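Local coordinates for protein leucine aminopeptidase 1 (Caenorhabditis elegans, PDB 2HC9) that removes N-terminal amino acids, preferably leucine, from peptides as a two-zinc aminopeptidase of the M17 family and probably serves as a digestive enzyme, at residues V4-G9 and D165-V170; V194-A199 and M282-S287; G201-V206 and S237-G242; G219-G224 and T229-V234. The protein carries 1 engineered substitution. All coordinates share one frame; numbering follows the deposited sequence. Where two conformers were deposited one is given.

Interaction 1 (V4-G9 and D165-V170); sequences VLVRNG and DLSESV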
loop_
_atom_site.group_PDB
_atom_site.type_symbol
_atom_site.label_atom_id
_atom_site.label_comp_id
_atom_site.label_asym_id
_atom_site.label_seq_id
_atom_site.Cartn_x
_atom_site.Cartn_y
_atom_site.Cartn_z
ATOM N N VAL A 4 40.158 -8.153 -24.701
ATOM C CA VAL A 4 40.536 -6.756 -24.504
ATOM C C VAL A 4 42.020 -6.676 -24.164
ATOM O O VAL A 4 42.477 -7.273 -23.204
ATOM C CB VAL A 4 39.678 -6.072 -23.396
ATOM C CG1 VAL A 4 40.208 -4.668 -23.106
ATOM C CG2 VAL A 4 38.231 -5.996 -23.816
ATOM N N LEU A 5 42.778 -5.962 -24.989
ATOM C CA LEU A 5 44.207 -5.770 -24.734
ATOM C C LEU A 5 44.440 -4.281 -24.618
ATOM O O LEU A 5 43.924 -3.503 -25.428
ATOM C CB LEU A 5 45.046 -6.295 -25.927
ATOM C CG LEU A 5 46.566 -6.088 -25.775
ATOM C CD1 LEU A 5 47.114 -6.967 -24.635
ATOM C CD2 LEU A 5 47.284 -6.431 -27.100
ATOM N N VAL A 6 45.206 -3.892 -23.613
ATOM C CA VAL A 6 45.586 -2.511 -23.430
ATOM C C VAL A 6 47.052 -2.387 -23.874
ATOM O O VAL A 6 47.910 -3.169 -23.434
ATOM C CB VAL A 6 45.445 -2.062 -21.944
ATOM C CG1 VAL A 6 45.845 -0.582 -21.792
ATOM C CG2 VAL A 6 44.007 -2.295 -21.444
ATOM N N ARG A 7 47.321 -1.421 -24.751
ATOM C CA ARG A 7 48.695 -1.204 -25.244
ATOM C C ARG A 7 49.194 0.191 -24.953
ATOM O O ARG A 7 48.431 1.161 -24.877
ATOM C CB ARG A 7 48.774 -1.453 -26.757
ATOM C CG ARG A 7 48.362 -2.873 -27.169
ATOM C CD ARG A 7 48.534 -3.160 -28.666
ATOM N NE ARG A 7 47.710 -2.313 -29.524
ATOM C CZ ARG A 7 47.463 -2.585 -30.807
ATOM N NH1 ARG A 7 47.983 -3.680 -31.361
ATOM N NH2 ARG A 7 46.736 -1.761 -31.545
ATOM N N ASN A 8 50.514 0.281 -24.844
ATOM C CA ASN A 8 51.202 1.524 -24.573
ATOM C C ASN A 8 51.541 2.160 -25.918
ATOM O O ASN A 8 52.562 1.820 -26.506
ATOM C CB ASN A 8 52.476 1.153 -23.812
ATOM C CG ASN A 8 53.300 2.348 -23.402
ATOM O OD1 ASN A 8 52.847 3.504 -23.438
ATOM N ND2 ASN A 8 54.542 2.068 -22.984
ATOM N N GLY A 9 50.669 3.034 -26.426
ATOM C CA GLY A 9 50.885 3.711 -27.717
ATOM C C GLY A 9 50.018 3.169 -28.841
ATOM O O GLY A 9 49.654 1.979 -28.842
ATOM N N ASP A 165 45.096 -6.778 -17.283
ATOM C CA ASP A 165 44.628 -7.623 -16.183
ATOM C C ASP A 165 43.495 -6.948 -15.416
ATOM O O ASP A 165 42.544 -7.617 -14.986
ATOM C CB ASP A 165 45.770 -7.913 -15.227
ATOM C CG ASP A 165 46.745 -8.959 -15.770
ATOM O OD1 ASP A 165 46.351 -9.764 -16.634
ATOM O OD2 ASP A 165 47.895 -8.972 -15.308
ATOM N N LEU A 166 43.602 -5.639 -15.228
ATOM C CA LEU A 166 42.522 -4.914 -14.556
ATOM C C LEU A 166 41.241 -4.946 -15.397
ATOM O O LEU A 166 40.150 -5.197 -14.868
ATOM C CB LEU A 166 42.929 -3.463 -14.290
ATOM C CG LEU A 166 41.809 -2.603 -13.670
ATOM C CD1 LEU A 166 41.434 -3.144 -12.277
ATOM C CD2 LEU A 166 42.264 -1.142 -13.610
ATOM N N SER A 167 41.375 -4.711 -16.701
ATOM C CA SER A 167 40.237 -4.841 -17.609
ATOM C C SER A 167 39.569 -6.202 -17.476
ATOM O O SER A 167 38.344 -6.292 -17.455
ATOM C CB SER A 167 40.657 -4.615 -19.067
ATOM O OG SER A 167 41.115 -3.287 -19.267
ATOM N N GLU A 168 40.372 -7.257 -17.412
ATOM C CA GLU A 168 39.828 -8.606 -17.237
ATOM C C GLU A 168 39.134 -8.737 -15.887
ATOM O O GLU A 168 38.053 -9.305 -15.798
ATOM C CB GLU A 168 40.936 -9.664 -17.403
ATOM C CG GLU A 168 40.512 -11.107 -17.036
ATOM C CD GLU A 168 39.529 -11.762 -18.031
ATOM O OE1 GLU A 168 39.004 -11.113 -18.952
ATOM O OE2 GLU A 168 39.259 -12.969 -17.873
ATOM N N SER A 169 39.741 -8.197 -14.833
ATOM C CA SER A 169 39.150 -8.346 -13.490
ATOM C C SER A 169 37.799 -7.617 -13.441
ATOM O O SER A 169 36.827 -8.132 -12.865
ATOM C CB SER A 169 40.102 -7.793 -12.432
ATOM O OG SER A 169 41.075 -8.764 -12.070
ATOM N N VAL A 170 37.747 -6.439 -14.062
ATOM C CA VAL A 170 36.513 -5.643 -14.181
ATOM C C VAL A 170 35.444 -6.438 -14.928
ATOM O O VAL A 170 34.311 -6.625 -14.427
ATOM C CB VAL A 170 36.777 -4.249 -14.852
ATOM C CG1 VAL A 170 35.450 -3.552 -15.225
ATOM C CG2 VAL A 170 37.619 -3.352 -13.883
#

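Interaction 2 (V194-A199 and M282-S287); sequences VKVGNA and MLEAYS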
loop_
_atom_site.group_PDB
_atom_site.type_symbol
_atom_site.label_atom_id
_atom_site.label_comp_id
_atom_site.label_asym_id
_atom_site.label_seq_id
_atom_site.Cartn_x
_atom_site.Cartn_y
_atom_site.Cartn_z
ATOM N N VAL A 194 37.634 -20.909 -6.732
ATOM C CA VAL A 194 38.701 -21.928 -6.731
ATOM C C VAL A 194 39.589 -21.850 -7.997
ATOM O O VAL A 194 40.813 -22.025 -7.920
ATOM C CB VAL A 194 38.152 -23.349 -6.478
ATOM C CG1 VAL A 194 39.269 -24.433 -6.681
ATOM C CG2 VAL A 194 37.596 -23.438 -5.059
ATOM N N LYS A 195 38.983 -21.542 -9.141
ATOM C CA LYS A 195 39.760 -21.307 -10.365
ATOM C C LYS A 195 40.779 -20.182 -10.200
ATOM O O LYS A 195 41.931 -20.331 -10.580
ATOM C CB LYS A 195 38.827 -20.984 -11.536
ATOM C CG LYS A 195 38.165 -22.204 -12.109
ATOM C CD LYS A 195 37.298 -21.837 -13.334
ATOM C CE LYS A 195 38.174 -21.642 -14.565
ATOM N NZ LYS A 195 37.387 -21.237 -15.766
ATOM N N VAL A 196 40.346 -19.059 -9.630
ATOM C CA VAL A 196 41.251 -17.946 -9.338
ATOM C C VAL A 196 42.295 -18.376 -8.281
ATOM O O VAL A 196 43.485 -18.058 -8.410
ATOM C CB VAL A 196 40.465 -16.681 -8.851
ATOM C CG1 VAL A 196 41.434 -15.609 -8.298
ATOM C CG2 VAL A 196 39.578 -16.125 -9.978
ATOM N N GLY A 197 41.843 -19.110 -7.263
ATOM C CA GLY A 197 42.747 -19.703 -6.258
ATOM C C GLY A 197 43.880 -20.502 -6.909
ATOM O O GLY A 197 45.051 -20.359 -6.526
ATOM N N ASN A 198 43.527 -21.338 -7.882
ATOM C CA ASN A 198 44.523 -22.162 -8.568
ATOM C C ASN A 198 45.465 -21.295 -9.412
ATOM O O ASN A 198 46.691 -21.460 -9.340
ATOM C CB ASN A 198 43.855 -23.261 -9.413
ATOM C CG ASN A 198 43.633 -24.562 -8.630
ATOM O OD1 ASN A 198 44.527 -25.402 -8.542
ATOM N ND2 ASN A 198 42.435 -24.738 -8.086
ATOM N N ALA A 199 44.895 -20.373 -10.189
ATOM C CA ALA A 199 45.677 -19.496 -11.088
ATOM C C ALA A 199 46.678 -18.644 -10.327
ATOM O O ALA A 199 47.778 -18.363 -10.817
ATOM C CB ALA A 199 44.752 -18.597 -11.922
ATOM N N MET A 282 35.687 -8.528 -4.732
ATOM C CA MET A 282 36.843 -8.868 -3.870
ATOM C C MET A 282 37.712 -9.958 -4.518
ATOM O O MET A 282 38.948 -9.858 -4.532
ATOM C CB MET A 282 36.397 -9.322 -2.464
ATOM C CG MET A 282 35.801 -8.173 -1.589
ATOM S SD MET A 282 36.808 -6.667 -1.645
ATOM C CE MET A 282 36.844 -6.154 0.082
ATOM N N LEU A 283 37.060 -10.988 -5.051
ATOM C CA LEU A 283 37.761 -12.068 -5.769
ATOM C C LEU A 283 38.607 -11.526 -6.916
ATOM O O LEU A 283 39.784 -11.911 -7.089
ATOM C CB LEU A 283 36.725 -13.055 -6.336
ATOM C CG LEU A 283 37.294 -14.187 -7.205
ATOM C CD1 LEU A 283 38.251 -15.023 -6.346
ATOM C CD2 LEU A 283 36.195 -15.022 -7.869
ATOM N N GLU A 284 38.016 -10.644 -7.724
ATOM C CA GLU A 284 38.721 -10.130 -8.896
ATOM C C GLU A 284 39.746 -9.062 -8.578
ATOM O O GLU A 284 40.748 -8.936 -9.286
ATOM C CB GLU A 284 37.738 -9.671 -9.985
ATOM C CG GLU A 284 36.782 -10.806 -10.438
ATOM C CD GLU A 284 37.505 -11.967 -11.136
ATOM O OE1 GLU A 284 38.583 -11.733 -11.723
ATOM O OE2 GLU A 284 36.958 -13.099 -11.126
ATOM N N ALA A 285 39.528 -8.317 -7.491
ATOM C CA ALA A 285 40.600 -7.466 -6.929
ATOM C C ALA A 285 41.802 -8.282 -6.474
ATOM O O ALA A 285 42.935 -7.915 -6.755
ATOM C CB ALA A 285 40.089 -6.607 -5.746
ATOM N N TYR A 286 41.544 -9.356 -5.731
ATOM C CA TYR A 286 42.594 -10.244 -5.248
ATOM C C TYR A 286 43.384 -10.764 -6.447
ATOM O O TYR A 286 44.612 -10.752 -6.437
ATOM C CB TYR A 286 41.948 -11.401 -4.481
ATOM C CG TYR A 286 42.893 -12.480 -3.977
ATOM C CD1 TYR A 286 43.479 -12.374 -2.715
ATOM C CD2 TYR A 286 43.184 -13.617 -4.761
ATOM C CE1 TYR A 286 44.317 -13.345 -2.228
ATOM C CE2 TYR A 286 44.032 -14.623 -4.272
ATOM C CZ TYR A 286 44.584 -14.477 -3.002
ATOM O OH TYR A 286 45.423 -15.436 -2.490
ATOM N N SER A 287 42.667 -11.226 -7.467
ATOM C CA SER A 287 43.304 -11.729 -8.682
ATOM C C SER A 287 44.244 -10.689 -9.323
ATOM O O SER A 287 45.411 -10.986 -9.607
ATOM C CB SER A 287 42.247 -12.181 -9.680
ATOM O OG SER A 287 42.835 -12.594 -10.913
#

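Interaction 3 (G201-V206 and S237-G242); sequences GSKITV and SHEVPG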
loop_
_atom_site.group_PDB
_atom_site.type_symbol
_atom_site.label_atom_id
_atom_site.label_comp_id
_atom_site.label_asym_id
_atom_site.label_seq_id
_atom_site.Cartn_x
_atom_site.Cartn_y
_atom_site.Cartn_z
ATOM N N GLY A 201 48.116 -19.487 -7.395
ATOM C CA GLY A 201 48.904 -20.303 -6.493
ATOM C C GLY A 201 48.576 -20.105 -5.021
ATOM O O GLY A 201 49.457 -20.235 -4.157
ATOM N N SER A 202 47.305 -19.805 -4.737
ATOM C CA SER A 202 46.837 -19.538 -3.374
ATOM C C SER A 202 46.765 -20.811 -2.559
ATOM O O SER A 202 46.562 -21.917 -3.097
ATOM C CB SER A 202 45.413 -18.934 -3.427
ATOM O OG SER A 202 45.445 -17.683 -4.069
ATOM N N LYS A 203 46.867 -20.654 -1.243
ATOM C CA LYS A 203 46.371 -21.686 -0.344
ATOM C C LYS A 203 44.847 -21.549 -0.313
ATOM O O LYS A 203 44.339 -20.468 -0.021
ATOM C CB LYS A 203 46.949 -21.485 1.042
ATOM C CG LYS A 203 46.407 -22.478 2.061
ATOM C CD LYS A 203 47.034 -22.232 3.430
ATOM C CE LYS A 203 46.434 -23.179 4.458
ATOM N NZ LYS A 203 46.825 -22.782 5.843
ATOM N N ILE A 204 44.129 -22.634 -0.606
ATOM C CA ILE A 204 42.668 -22.566 -0.768
ATOM C C ILE A 204 41.972 -23.344 0.348
ATOM O O ILE A 204 42.292 -24.510 0.583
ATOM C CB ILE A 204 42.232 -23.153 -2.127
ATOM C CG1 ILE A 204 42.939 -22.425 -3.293
ATOM C CG2 ILE A 204 40.694 -23.109 -2.304
ATOM C CD1 ILE A 204 42.830 -23.217 -4.610
ATOM N N THR A 205 41.045 -22.691 1.051
ATOM C CA THR A 205 40.211 -23.385 2.046
ATOM C C THR A 205 38.745 -23.261 1.630
ATOM O O THR A 205 38.312 -22.183 1.280
ATOM C CB THR A 205 40.395 -22.757 3.412
ATOM O OG1 THR A 205 41.793 -22.703 3.711
ATOM C CG2 THR A 205 39.637 -23.553 4.524
ATOM N N VAL A 206 38.019 -24.375 1.624
ATOM C CA VAL A 206 36.589 -24.383 1.308
ATOM C C VAL A 206 35.903 -25.114 2.438
ATOM O O VAL A 206 36.218 -26.271 2.723
ATOM C CB VAL A 206 36.291 -25.081 -0.054
ATOM C CG1 VAL A 206 34.765 -25.196 -0.306
ATOM C CG2 VAL A 206 36.955 -24.319 -1.195
ATOM N N SER A 237 44.376 -17.610 0.177
ATOM C CA SER A 237 45.439 -16.923 0.929
ATOM C C SER A 237 46.737 -16.827 0.139
ATOM O O SER A 237 47.197 -17.833 -0.440
ATOM C CB SER A 237 45.690 -17.626 2.264
ATOM O OG SER A 237 44.528 -17.528 3.097
ATOM N N HIS A 238 47.279 -15.603 0.126
ATOM C CA HIS A 238 48.568 -15.240 -0.483
ATOM C C HIS A 238 49.467 -14.848 0.688
ATOM O O HIS A 238 49.459 -13.701 1.153
ATOM C CB HIS A 238 48.353 -14.058 -1.435
ATOM C CG HIS A 238 49.613 -13.493 -2.038
ATOM N ND1 HIS A 238 50.270 -14.094 -3.095
ATOM C CD2 HIS A 238 50.309 -12.362 -1.754
ATOM C CE1 HIS A 238 51.318 -13.357 -3.437
ATOM N NE2 HIS A 238 51.357 -12.293 -2.650
ATOM N N GLU A 239 50.199 -15.830 1.203
ATOM C CA GLU A 239 50.953 -15.642 2.439
ATOM C C GLU A 239 52.390 -15.242 2.158
ATOM O O GLU A 239 53.100 -15.908 1.395
ATOM C CB GLU A 239 50.846 -16.892 3.318
ATOM C CG GLU A 239 49.373 -17.137 3.690
ATOM C CD GLU A 239 49.132 -18.304 4.628
ATOM O OE1 GLU A 239 49.614 -19.426 4.358
ATOM O OE2 GLU A 239 48.405 -18.093 5.623
ATOM N N VAL A 240 52.790 -14.118 2.733
ATOM C CA VAL A 240 54.119 -13.577 2.509
ATOM C C VAL A 240 54.824 -13.557 3.872
ATOM O O VAL A 240 54.529 -12.712 4.717
ATOM C CB VAL A 240 54.125 -12.169 1.841
ATOM C CG1 VAL A 240 55.583 -11.688 1.688
ATOM C CG2 VAL A 240 53.422 -12.190 0.449
ATOM N N PRO A 241 55.719 -14.536 4.102
ATOM C CA PRO A 241 56.459 -14.619 5.365
ATOM C C PRO A 241 57.113 -13.284 5.655
ATOM O O PRO A 241 57.686 -12.672 4.749
ATOM C CB PRO A 241 57.527 -15.682 5.072
ATOM C CG PRO A 241 56.853 -16.587 4.070
ATOM C CD PRO A 241 56.087 -15.627 3.176
ATOM N N GLY A 242 56.967 -12.819 6.889
ATOM C CA GLY A 242 57.574 -11.562 7.313
ATOM C C GLY A 242 56.914 -10.284 6.817
ATOM O O GLY A 242 57.442 -9.202 7.022
HETATM O O HOH W 1 46.474 -19.975 6.242
HETATM O O HOH W 2 49.486 -21.486 5.822
#

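Interaction 4 (G219-G224 and T229-V234); sequences GIYHVG and TPPAFV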
loop_
_atom_site.group_PDB
_atom_site.type_symbol
_atom_site.label_atom_id
_atom_site.label_comp_id
_atom_site.label_asym_id
_atom_site.label_seq_id
_atom_site.Cartn_x
_atom_site.Cartn_y
_atom_site.Cartn_z
ATOM N N GLY A 219 26.248 -17.699 11.094
ATOM C CA GLY A 219 25.727 -16.728 10.139
ATOM C C GLY A 219 25.687 -17.305 8.739
ATOM O O GLY A 219 24.641 -17.289 8.096
ATOM N N ILE A 220 26.829 -17.801 8.262
ATOM C CA ILE A 220 26.911 -18.314 6.882
ATOM C C ILE A 220 25.978 -19.525 6.729
ATOM O O ILE A 220 25.219 -19.603 5.768
ATOM C CB ILE A 220 28.350 -18.698 6.504
ATOM C CG1 ILE A 220 29.269 -17.495 6.794
ATOM C CG2 ILE A 220 28.420 -19.107 5.020
ATOM C CD1 ILE A 220 30.718 -17.672 6.216
ATOM N N TYR A 221 26.024 -20.444 7.692
ATOM C CA TYR A 221 25.226 -21.665 7.604
ATOM C C TYR A 221 23.730 -21.372 7.645
ATOM O O TYR A 221 22.970 -21.855 6.800
ATOM C CB TYR A 221 25.564 -22.651 8.731
ATOM C CG TYR A 221 24.724 -23.903 8.628
ATOM C CD1 TYR A 221 23.554 -24.058 9.398
ATOM C CD2 TYR A 221 25.065 -24.920 7.731
ATOM C CE1 TYR A 221 22.775 -25.228 9.306
ATOM C CE2 TYR A 221 24.293 -26.073 7.633
ATOM C CZ TYR A 221 23.144 -26.215 8.416
ATOM O OH TYR A 221 22.367 -27.354 8.311
ATOM N N HIS A 222 23.294 -20.634 8.666
ATOM C CA HIS A 222 21.855 -20.476 8.832
ATOM C C HIS A 222 21.201 -19.647 7.728
ATOM O O HIS A 222 20.087 -19.938 7.307
ATOM C CB HIS A 222 21.496 -20.043 10.269
ATOM C CG HIS A 222 21.771 -21.132 11.269
ATOM N ND1 HIS A 222 21.036 -22.300 11.320
ATOM C CD2 HIS A 222 22.739 -21.253 12.211
ATOM C CE1 HIS A 222 21.524 -23.083 12.273
ATOM N NE2 HIS A 222 22.569 -22.476 12.820
ATOM N N VAL A 223 21.923 -18.657 7.210
ATOM C CA VAL A 223 21.420 -17.918 6.049
ATOM C C VAL A 223 21.251 -18.835 4.837
ATOM O O VAL A 223 20.219 -18.788 4.149
ATOM C CB VAL A 223 22.327 -16.689 5.710
ATOM C CG1 VAL A 223 21.989 -16.105 4.345
ATOM C CG2 VAL A 223 22.180 -15.612 6.821
ATOM N N GLY A 224 22.277 -19.639 4.556
ATOM C CA GLY A 224 22.313 -20.403 3.292
ATOM C C GLY A 224 21.662 -21.784 3.307
ATOM O O GLY A 224 21.616 -22.458 2.264
ATOM N N THR A 229 21.490 -25.196 -3.329
ATOM C CA THR A 229 22.840 -25.758 -3.235
ATOM C C THR A 229 23.446 -25.156 -1.966
ATOM O O THR A 229 22.972 -24.119 -1.492
ATOM C CB THR A 229 23.700 -25.396 -4.478
ATOM O OG1 THR A 229 23.709 -23.974 -4.637
ATOM C CG2 THR A 229 23.113 -26.051 -5.789
ATOM N N PRO A 230 24.401 -25.855 -1.347
ATOM C CA PRO A 230 24.748 -25.479 0.029
ATOM C C PRO A 230 25.595 -24.216 0.211
ATOM O O PRO A 230 26.273 -23.757 -0.727
ATOM C CB PRO A 230 25.495 -26.704 0.561
ATOM C CG PRO A 230 25.974 -27.412 -0.619
ATOM C CD PRO A 230 25.091 -27.081 -1.784
ATOM N N PRO A 231 25.546 -23.646 1.429
ATOM C CA PRO A 231 26.368 -22.480 1.720
ATOM C C PRO A 231 27.865 -22.873 1.717
ATOM O O PRO A 231 28.189 -24.048 1.918
ATOM C CB PRO A 231 25.902 -22.070 3.153
ATOM C CG PRO A 231 25.367 -23.367 3.763
ATOM C CD PRO A 231 24.699 -24.052 2.579
ATOM N N ALA A 232 28.753 -21.903 1.508
ATOM C CA ALA A 232 30.197 -22.152 1.554
ATOM C C ALA A 232 30.907 -20.918 2.020
ATOM O O ALA A 232 30.433 -19.792 1.830
ATOM C CB ALA A 232 30.737 -22.551 0.163
ATOM N N PHE A 233 32.065 -21.142 2.623
ATOM C CA PHE A 233 33.016 -20.090 2.902
ATOM C C PHE A 233 34.334 -20.481 2.213
ATOM O O PHE A 233 34.849 -21.591 2.418
ATOM C CB PHE A 233 33.226 -20.030 4.411
ATOM C CG PHE A 233 34.176 -18.942 4.866
ATOM C CD1 PHE A 233 33.877 -17.593 4.664
ATOM C CD2 PHE A 233 35.332 -19.274 5.550
ATOM C CE1 PHE A 233 34.703 -16.577 5.141
ATOM C CE2 PHE A 233 36.179 -18.276 6.032
ATOM C CZ PHE A 233 35.885 -16.924 5.820
ATOM N N VAL A 234 34.831 -19.592 1.365
ATOM C CA VAL A 234 36.052 -19.872 0.597
ATOM C C VAL A 234 37.107 -18.860 0.981
ATOM O O VAL A 234 36.851 -17.647 0.955
ATOM C CB VAL A 234 35.778 -19.761 -0.919
ATOM C CG1 VAL A 234 37.095 -19.902 -1.742
ATOM C CG2 VAL A 234 34.734 -20.818 -1.339
HETATM O O HOH W 3 23.087 -21.676 0.193
#

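Interaction 1 (V4-G9 and D165-V170)
Val4 and Val6 of strand 3-8, an outermost strand of the mixed sheet in the N-terminal part of the chain, lean against Ser167 on the long helix 157-178, which in M17 enzymes leads from that part towards the catalytic domain. The contact is small, with 89 Å² buried in all. Both valines point from the same face of the strand toward the helix, two residues apart, and Ser167 faces them, its CB toward Val4 and its OG near both methyls, closer to Val6. Val4 CG1 lies 4.1 Å from Ser167 CB, while Val6 CG2 comes to 3.8 Å from Ser167 OG. The serine oxygen is placed there by its first torsion (chi1 -64°), which sets OG opposite the carbonyl carbon and beside the backbone N. In that position it hydrogen-bonds Leu163 O, one helical turn earlier, and a methyl can lie against it. Helix 120-128 adds to the same patch through Val124, which touches both Val6 and Ser167. One polar tie fastens strand to helix close by: Val6 N is hydrogen-bonded to Thr164 OG1, whereas the backbones of Leu5 and Arg7 pair with strand 145-151. Across the contact itself no hydrogen bond forms. The chemistry is plain van der Waals packing of two methyls on a small side chain whose hydroxyl is satisfied within its own helix, so the buried serine needs no partner from the strand.

Interaction 2 (V194-A199 and M282-S287)
Val196 carries the contact almost alone, its branched end set among Leu283, Glu284, Tyr286 and Ser287 of the facing helix. Its CB lies 3.7 Å from Leu283 CD1, and the two side chains run obliquely past one another. Val196 CG1 lies between Leu283 CD1 and Ser287 CB, 3.8 Å from each, and approaches the Tyr286 ring at its edge, near the ring plane. The second methyl, CG2, lies 4.0 Å from Leu283 CD1, with Glu284 OE2 slightly farther off. With chi1 at 169°, CG1 is swung opposite the backbone N, which brings it to Ser287 as well as Leu283. Cutting this valine back to alanine removes both methyls, which is likely to leave Ser287 CB and the Tyr286 edge without their neighbour and to open a gap beside Leu283, where CB alone would remain. The helix segments are nearly parallel, at 11°, with axes 10.4 Å apart at closest approach. Further out, the Tyr286 hydroxyl is hydrogen-bonded to Ser202 OG, and its side chain touches Leu236 and Ala300. Leu283 reaches Leu236 and Leu302, so helix 277-290 sits on strands 232-238 and 297-307 of the catalytic sheet, with helix 186-199 beside it and helix 157-178 touching it through Glu284.

Interaction 3 (G201-V206 and S237-G242)
Lys203 and Ser237 form an antiparallel hydrogen-bonded pair, their side chains rising from the same face of the sheet with Lys203 CB and Ser237 CB 4.2 Å apart. From there they diverge in role. Lys203 is fully extended from chi1 (176°) to its end and crosses obliquely beside Glu239, its CD 3.9 Å from Glu239 OE1. The charged ends do not touch: Lys203 NZ stays 4.6 Å from Glu239 OE1, and two waters span the interval. Both accept from Lys203 NZ, and each donates to a different carboxylate oxygen, giving a solvent-mediated link between opposite charges at the solvent-exposed surface. Ser237 is buried instead, and its OG is hydrogen-bonded to His299 ND1. Beneath these side chains the backbones join twice, Lys203 N to Ser237 O at 3.0 Å and Ser237 N to Lys203 O at 2.9 Å. Ser202 CA also leans on Ser237 O in a CH...O contact of 3.4 Å. Gly201, just before Ser202, is the first residue past helix 186-199; it closes the helix in a Schellman motif and turns the chain into strand 203-208. That strand lies alongside 232-238; Ile204 and Val206 pack on helix 186-199, while His238 rests on helix 277-290.

Interaction 4 (G219-G224 and T229-V234)
Pro231, Ile220 and Gly224 carry most of this contact, in which the end of helix 218-224 packs against the start of strand 232-238 after a short connecting turn. The proline ring wedges against the last helical turn. Its CB lies 3.7 Å from Ile220 O, its CD 3.5 Å from Gly224 O, and Tyr221 CD2 stands 4.3 Å from its CG. Gly224 permits this closeness, because a side chain there would point straight at the ring and clash with Pro231 CB. Ile220 reaches further along the strand: its CD1 presses on Phe233 CD1 at 3.5 Å, the two side chains crossing at about a right angle, and its CG2 sits 3.8 Å from Ala232 O. With Phe233 CG opposite the backbone N (chi1 -178°), the ring lies where Ile220 CD1 reaches it; Tyr347 also meets it edge-to-face. Losing Pro231 CG and CD to an alanine at this position is likely to open a gap beside Gly224 O and leave Tyr221 CD2 without the ring carbon it meets. Val223 of the same helix touches Glu336, a ligand of both zinc ions, so this turn lies close to the metal site. No direct hydrogen bond crosses the contact; a water donates to Gly224 O (2.7 Å) and Thr229 O (3.0 Å). The union is thus chiefly apolar, with proline offering no N-H towards the helix end and water serving two carbonyls that cannot bond each other.

In the fold
From the N terminus, interaction 1 closes the first long loop, bringing strand 3-8 of the N-terminal sheet against helix 157-178. The other three open only after it has closed, one nested inside the next. Interaction 2 spans helix 186-199 to helix 277-290, and interaction 3 lies inside its loop, joining strands 203-208 and 232-238. Interaction 4 is nested within interaction 3 and shares strand 232-238 with it. Interactions 1 and 2 touch where Ser169 OG meets Glu284 O. Interactions 2 and 3 meet at Tyr286 OH and Ser202 OG, and 3 and 4 pack through Val206 and Val234. Together the contacts run from the N-terminal sheet through the catalytic helices to the end of helix 218-224, near the zinc site.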